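Local coordinates for disease resistance protein RRS1 (PDB 7P8K) that binds W-box DNA as a WRKY transcription factor and acts in plant disease resistance against fungal and bacterial pathogens, at residues R23-K28 with R37-C42; K51-V56 with T69-H74. All coordinates share one frame; numbering follows the deposited sequence.

Contact 1: R23-K28 with R37-C42; sequences RKYGQK and RGYYRC. With ZN (zinc ion), chain C.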
loop_
_atom_site.group_PDB
_atom_site.type_symbol
_atom_site.label_atom_id
_atom_site.label_comp_id
_atom_site.label_asym_id
_atom_site.label_seq_id
_atom_site.Cartn_x
_atom_site.Cartn_y
_atom_site.Cartn_z
ATOM N N ARG A 23 -0.214 -9.854 -1.155
ATOM C CA ARG A 23 -1.549 -9.407 -0.685
ATOM C C ARG A 23 -1.621 -7.886 -0.859
ATOM O O ARG A 23 -0.783 -7.184 -0.272
ATOM C CB ARG A 23 -1.801 -9.897 0.746
ATOM C CG ARG A 23 -2.193 -11.369 0.822
ATOM C CD ARG A 23 -2.918 -11.781 2.096
ATOM N NE ARG A 23 -4.031 -10.892 2.420
ATOM C CZ ARG A 23 -5.240 -10.922 1.858
ATOM N NH1 ARG A 23 -6.160 -10.051 2.239
ATOM N NH2 ARG A 23 -5.530 -11.815 0.926
ATOM N N LYS A 24 -2.555 -7.420 -1.692
ATOM C CA LYS A 24 -2.780 -5.985 -1.997
ATOM C C LYS A 24 -3.228 -5.272 -0.720
ATOM O O LYS A 24 -4.273 -5.641 -0.199
ATOM C CB LYS A 24 -3.853 -5.833 -3.079
ATOM C CG LYS A 24 -4.009 -4.428 -3.641
ATOM C CD LYS A 24 -5.155 -4.297 -4.616
ATOM C CE LYS A 24 -4.928 -3.199 -5.633
ATOM N NZ LYS A 24 -6.201 -2.731 -6.231
ATOM N N TYR A 25 -2.468 -4.285 -0.250
ATOM C CA TYR A 25 -2.792 -3.521 0.981
ATOM C C TYR A 25 -3.369 -2.145 0.623
ATOM O O TYR A 25 -3.935 -1.516 1.533
ATOM C CB TYR A 25 -1.583 -3.457 1.917
ATOM C CG TYR A 25 -0.404 -2.647 1.445
ATOM C CD1 TYR A 25 0.603 -3.211 0.677
ATOM C CD2 TYR A 25 -0.269 -1.321 1.812
ATOM C CE1 TYR A 25 1.704 -2.475 0.270
ATOM C CE2 TYR A 25 0.818 -0.569 1.404
ATOM C CZ TYR A 25 1.813 -1.145 0.634
ATOM O OH TYR A 25 2.888 -0.401 0.224
ATOM N N GLY A 26 -3.269 -1.700 -0.635
ATOM C CA GLY A 26 -3.903 -0.441 -1.073
ATOM C C GLY A 26 -3.690 -0.120 -2.543
ATOM O O GLY A 26 -2.923 -0.833 -3.218
ATOM N N GLN A 27 -4.374 0.927 -3.018
ATOM C CA GLN A 27 -4.244 1.486 -4.390
ATOM C C GLN A 27 -4.363 3.016 -4.343
ATOM O O GLN A 27 -5.064 3.540 -3.459
ATOM C CB GLN A 27 -5.336 0.925 -5.295
ATOM C CG GLN A 27 -6.741 1.230 -4.793
ATOM C CD GLN A 27 -7.829 0.714 -5.701
ATOM O OE1 GLN A 27 -7.578 0.070 -6.719
ATOM N NE2 GLN A 27 -9.064 1.003 -5.331
ATOM N N LYS A 28 -3.729 3.703 -5.292
ATOM C CA LYS A 28 -3.789 5.180 -5.436
ATOM C C LYS A 28 -4.348 5.526 -6.817
ATOM O O LYS A 28 -3.869 4.954 -7.803
ATOM C CB LYS A 28 -2.390 5.783 -5.250
ATOM C CG LYS A 28 -2.320 7.305 -5.273
ATOM C CD LYS A 28 -0.903 7.827 -5.309
ATOM C CE LYS A 28 -0.790 9.219 -4.730
ATOM N NZ LYS A 28 0.377 9.941 -5.282
ATOM N N ARG A 37 -2.694 2.672 -9.263
ATOM C CA ARG A 37 -1.472 1.938 -8.857
ATOM C C ARG A 37 -1.845 1.010 -7.699
ATOM O O ARG A 37 -2.511 1.480 -6.757
ATOM C CB ARG A 37 -0.363 2.908 -8.448
ATOM C CG ARG A 37 0.966 2.240 -8.121
ATOM C CD ARG A 37 1.963 3.231 -7.554
ATOM N NE ARG A 37 2.113 4.384 -8.435
ATOM C CZ ARG A 37 2.288 5.639 -8.033
ATOM N NH1 ARG A 37 2.396 6.608 -8.927
ATOM N NH2 ARG A 37 2.335 5.932 -6.746
ATOM N N GLY A 38 -1.446 -0.259 -7.801
ATOM C CA GLY A 38 -1.626 -1.285 -6.759
ATOM C C GLY A 38 -0.412 -1.369 -5.852
ATOM O O GLY A 38 0.731 -1.433 -6.373
ATOM N N TYR A 39 -0.644 -1.345 -4.540
ATOM C CA TYR A 39 0.401 -1.469 -3.502
ATOM C C TYR A 39 0.255 -2.849 -2.873
ATOM O O TYR A 39 -0.812 -3.108 -2.278
ATOM C CB TYR A 39 0.284 -0.340 -2.482
ATOM C CG TYR A 39 0.523 1.041 -3.036
ATOM C CD1 TYR A 39 -0.382 1.632 -3.901
ATOM C CD2 TYR A 39 1.645 1.774 -2.674
ATOM C CE1 TYR A 39 -0.175 2.909 -4.398
ATOM C CE2 TYR A 39 1.867 3.052 -3.161
ATOM C CZ TYR A 39 0.947 3.629 -4.018
ATOM O OH TYR A 39 1.150 4.891 -4.500
ATOM N N TYR A 40 1.283 -3.693 -3.029
ATOM C CA TYR A 40 1.301 -5.125 -2.625
ATOM C C TYR A 40 2.447 -5.383 -1.640
ATOM O O TYR A 40 3.571 -4.861 -1.873
ATOM C CB TYR A 40 1.465 -6.022 -3.856
ATOM C CG TYR A 40 0.353 -5.932 -4.872
ATOM C CD1 TYR A 40 0.353 -4.936 -5.835
ATOM C CD2 TYR A 40 -0.697 -6.841 -4.879
ATOM C CE1 TYR A 40 -0.658 -4.840 -6.775
ATOM C CE2 TYR A 40 -1.713 -6.766 -5.821
ATOM C CZ TYR A 40 -1.694 -5.760 -6.771
ATOM O OH TYR A 40 -2.685 -5.655 -7.705
ATOM N N ARG A 41 2.167 -6.175 -0.595
ATOM C CA ARG A 41 3.153 -6.659 0.414
ATOM C C ARG A 41 3.193 -8.188 0.397
ATOM O O ARG A 41 2.184 -8.800 0.038
ATOM C CB ARG A 41 2.831 -6.137 1.819
ATOM C CG ARG A 41 1.410 -6.382 2.301
ATOM C CD ARG A 41 1.177 -7.766 2.871
ATOM N NE ARG A 41 0.095 -7.755 3.846
ATOM C CZ ARG A 41 -0.556 -8.829 4.283
ATOM N NH1 ARG A 41 -0.247 -10.035 3.840
ATOM N NH2 ARG A 41 -1.527 -8.689 5.168
ATOM N N CYS A 42 4.324 -8.783 0.778
ATOM C CA CYS A 42 4.539 -10.254 0.712
ATOM C C CYS A 42 3.474 -10.947 1.566
ATOM O O CYS A 42 3.164 -10.444 2.669
ATOM C CB CYS A 42 5.939 -10.653 1.165
ATOM S SG CYS A 42 6.282 -12.417 0.929
HETATM ZN ZN ZN C . 8.431 -12.311 0.930
HETATM O O HOH W 1 1.672 9.619 -7.610
#

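Contact 2: K51-V56 with T69-H74; sequences KATKQV and TYLSEH. With ZN (zinc ion), chain C.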
loop_
_atom_site.group_PDB
_atom_site.type_symbol
_atom_site.label_atom_id
_atom_site.label_comp_id
_atom_site.label_asym_id
_atom_site.label_seq_id
_atom_site.Cartn_x
_atom_site.Cartn_y
_atom_site.Cartn_z
ATOM N N LYS A 51 9.700 -8.032 4.540
ATOM C CA LYS A 51 9.638 -6.556 4.356
ATOM C C LYS A 51 9.208 -6.224 2.924
ATOM O O LYS A 51 8.743 -5.099 2.704
ATOM C CB LYS A 51 11.011 -5.917 4.593
ATOM C CG LYS A 51 11.409 -5.672 6.041
ATOM C CD LYS A 51 12.920 -5.538 6.231
ATOM C CE LYS A 51 13.597 -4.579 5.266
ATOM N NZ LYS A 51 15.074 -4.615 5.403
ATOM N N ALA A 52 9.382 -7.172 1.999
ATOM C CA ALA A 52 9.267 -6.983 0.534
ATOM C C ALA A 52 7.902 -6.388 0.184
ATOM O O ALA A 52 6.895 -6.792 0.798
ATOM C CB ALA A 52 9.479 -8.301 -0.172
ATOM N N THR A 53 7.890 -5.468 -0.782
ATOM C CA THR A 53 6.679 -4.834 -1.363
ATOM C C THR A 53 6.913 -4.583 -2.855
ATOM O O THR A 53 8.077 -4.597 -3.287
ATOM C CB THR A 53 6.333 -3.527 -0.640
ATOM O OG1 THR A 53 7.526 -2.744 -0.594
ATOM C CG2 THR A 53 5.800 -3.747 0.758
ATOM N N LYS A 54 5.838 -4.377 -3.613
ATOM C CA LYS A 54 5.920 -4.016 -5.051
ATOM C C LYS A 54 4.754 -3.096 -5.393
ATOM O O LYS A 54 3.684 -3.237 -4.783
ATOM C CB LYS A 54 5.953 -5.270 -5.933
ATOM C CG LYS A 54 4.644 -6.036 -6.104
ATOM C CD LYS A 54 4.666 -6.983 -7.302
ATOM C CE LYS A 54 3.405 -7.805 -7.458
ATOM N NZ LYS A 54 3.516 -8.775 -8.575
ATOM N N GLN A 55 4.972 -2.186 -6.331
ATOM C CA GLN A 55 3.926 -1.270 -6.850
ATOM C C GLN A 55 3.725 -1.567 -8.335
ATOM O O GLN A 55 4.727 -1.619 -9.073
ATOM C CB GLN A 55 4.322 0.178 -6.593
ATOM C CG GLN A 55 4.241 0.552 -5.125
ATOM C CD GLN A 55 4.659 1.981 -4.890
ATOM O OE1 GLN A 55 4.852 2.760 -5.820
ATOM N NE2 GLN A 55 4.811 2.338 -3.630
ATOM N N VAL A 56 2.472 -1.769 -8.731
ATOM C CA VAL A 56 2.087 -2.261 -10.081
ATOM C C VAL A 56 1.232 -1.185 -10.747
ATOM O O VAL A 56 0.261 -0.746 -10.120
ATOM C CB VAL A 56 1.336 -3.602 -9.981
ATOM C CG1 VAL A 56 1.159 -4.244 -11.350
ATOM C CG2 VAL A 56 2.025 -4.561 -9.020
ATOM N N THR A 69 7.427 -1.601 -9.594
ATOM C CA THR A 69 8.519 -1.162 -8.692
ATOM C C THR A 69 8.578 -2.141 -7.513
ATOM O O THR A 69 7.591 -2.207 -6.758
ATOM C CB THR A 69 8.305 0.293 -8.255
ATOM O OG1 THR A 69 8.753 1.146 -9.312
ATOM C CG2 THR A 69 9.038 0.635 -6.976
ATOM N N TYR A 70 9.680 -2.879 -7.378
ATOM C CA TYR A 70 9.965 -3.752 -6.209
ATOM C C TYR A 70 10.799 -2.972 -5.185
ATOM O O TYR A 70 11.841 -2.413 -5.569
ATOM C CB TYR A 70 10.705 -5.018 -6.648
ATOM C CG TYR A 70 9.909 -5.942 -7.533
ATOM C CD1 TYR A 70 8.971 -6.806 -6.997
ATOM C CD2 TYR A 70 10.107 -5.965 -8.903
ATOM C CE1 TYR A 70 8.237 -7.662 -7.803
ATOM C CE2 TYR A 70 9.388 -6.821 -9.722
ATOM C CZ TYR A 70 8.444 -7.669 -9.170
ATOM O OH TYR A 70 7.725 -8.503 -9.973
ATOM N N LEU A 71 10.345 -2.920 -3.931
ATOM C CA LEU A 71 11.123 -2.393 -2.778
ATOM C C LEU A 71 11.402 -3.552 -1.816
ATOM O O LEU A 71 10.418 -4.183 -1.383
ATOM C CB LEU A 71 10.338 -1.280 -2.072
ATOM C CG LEU A 71 9.849 -0.131 -2.955
ATOM C CD1 LEU A 71 8.405 -0.350 -3.412
ATOM C CD2 LEU A 71 9.980 1.201 -2.222
ATOM N N SER A 72 12.686 -3.810 -1.527
ATOM C CA SER A 72 13.215 -4.763 -0.507
ATOM C C SER A 72 13.161 -6.206 -1.010
ATOM O O SER A 72 12.149 -6.599 -1.578
ATOM C CB SER A 72 12.496 -4.631 0.806
ATOM O OG SER A 72 12.610 -3.307 1.296
ATOM N N GLU A 73 14.218 -6.976 -0.764
ATOM C CA GLU A 73 14.289 -8.421 -1.099
ATOM C C GLU A 73 13.504 -9.200 -0.035
ATOM O O GLU A 73 13.281 -8.646 1.064
ATOM C CB GLU A 73 15.754 -8.852 -1.186
ATOM C CG GLU A 73 16.032 -9.815 -2.322
ATOM C CD GLU A 73 17.374 -9.584 -2.991
ATOM O OE1 GLU A 73 17.391 -9.012 -4.108
ATOM O OE2 GLU A 73 18.398 -9.963 -2.389
ATOM N N HIS A 74 13.089 -10.431 -0.352
ATOM C CA HIS A 74 12.337 -11.324 0.571
ATOM C C HIS A 74 13.313 -11.984 1.546
ATOM O O HIS A 74 14.456 -12.233 1.137
ATOM C CB HIS A 74 11.555 -12.393 -0.198
ATOM C CG HIS A 74 10.452 -11.845 -1.036
ATOM N ND1 HIS A 74 9.140 -11.843 -0.615
ATOM C CD2 HIS A 74 10.457 -11.307 -2.273
ATOM C CE1 HIS A 74 8.386 -11.308 -1.554
ATOM N NE2 HIS A 74 9.170 -10.973 -2.580
HETATM ZN ZN ZN C . 8.431 -12.311 0.930
#

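Contact 1: R23-K28 with R37-C42
Tyr-25 N and Gly-26 N both donate to Tyr-39 O, at 2.9 Å and 3.3 Å respectively: a classic beta bulge in the first hairpin of the WRKY domain's four-stranded antiparallel sheet. The segment 23-28 carries the RKYGQK part of the WRKY signature, and Gly-26 suits its place through a fully extended backbone (phi -179°, psi 173°) that glycine adopts easily. The Tyr-25 ring, its CG set between the backbone N and the carbonyl carbon (chi1 68°), reaches back across strand 37-42; Tyr-39 CB lies over one ring face, 3.9 Å from the centroid, while Arg-41 N meets the edge. On the Lys-24 and Tyr-40 face, the extended lysine sends CG over the tyrosine ring, 4.2 Å from its centroid, a CH-pi contact that uses the aliphatic part of a basic residue. Arg-23 CB lies over one face of the Arg-41 guanidinium, 3.5 Å from Arg-41 NH1.

Farther out, Arg-37 NH2 donates to Tyr-39 OH at 2.7 Å, tilted from the guanidinium plane. In WRKY domains this strand enters the DNA major groove, so the Avirulence protein chain probably sits on the DNA-contacting face, which carries Lys-28, Tyr-39 and Arg-41. Lys-28 NZ hydrogen-bonds to its Thr-60 OG1, Tyr-39 OH to its Glu-44 OE2, and Arg-41 NH2 forms a salt bridge with its Asp-33 OD2.

Contact 2: K51-V56 with T69-H74
Ala-52 CB sits over the centre of the His-74 imidazole, 3.5 Å from the centroid and 9° off the ring normal. Alanine's single methyl fits flat over the ring in this CH-pi contact. Under it, the ring binds the zinc ion through ND1; Cys-42, Cys-50 and His-76 complete the site. His-74 also stacks on Trp-20.

This is the last hairpin of the WRKY domain, strands 53-58 and 66-71 of its antiparallel sheet, with the segment 69-74 running on past its strand to the zinc. Thr-53 and Leu-71 form a hydrogen-bonded pair: Thr-53 N donates to Leu-71 O and Leu-71 N to Thr-53 O, each at 2.9 Å. Thr-53 OG1 adds a weak bond to Leu-71 O. Threonine, branched at CB, suits an extended strand. One pair further on, Gln-55 N donates to Thr-69 O and Thr-69 N to Gln-55 O, both at 2.7 Å.

Between these two pairs Lys-54 runs beside Tyr-70, both pointing the same way. Its CB touches Tyr-70 CD1 at 3.5 Å. From there CG, set between the backbone N and the carbonyl carbon (chi1 74°), starts an extended chain that runs along the ring, and CD meets Tyr-70 CE1 at 3.7 Å. At the tip NZ forms a salt bridge with Asp-18, whose OD2 also hydrogen-bonds Tyr-70 OH; the lysine makes a cation-pi contact with Trp-22 as well.

Contacts 1 and 2 are the first and last strand pairs of one antiparallel sheet, their centres about 10 Å apart, and the strands 37-42 and 53-58 that they contribute are neighbours. Tyr-40 O and Lys-54 N, 2.9 Å apart, and Gly-38 N and Val-56 O, also 2.9 Å apart, probably hydrogen-bond across this seam. Beside it, Tyr-39 CE2 packs 3.1 Å from Gln-55 NE2. At one end both contacts reach the same zinc ion, through Cys-42 of contact 1 and His-74 of contact 2, with Cys-42 SG and His-74 ND1 3.3 Å apart. The Avirulence protein chain meets mainly contact 1; in contact 2 its Asn-40 packs on Gln-55.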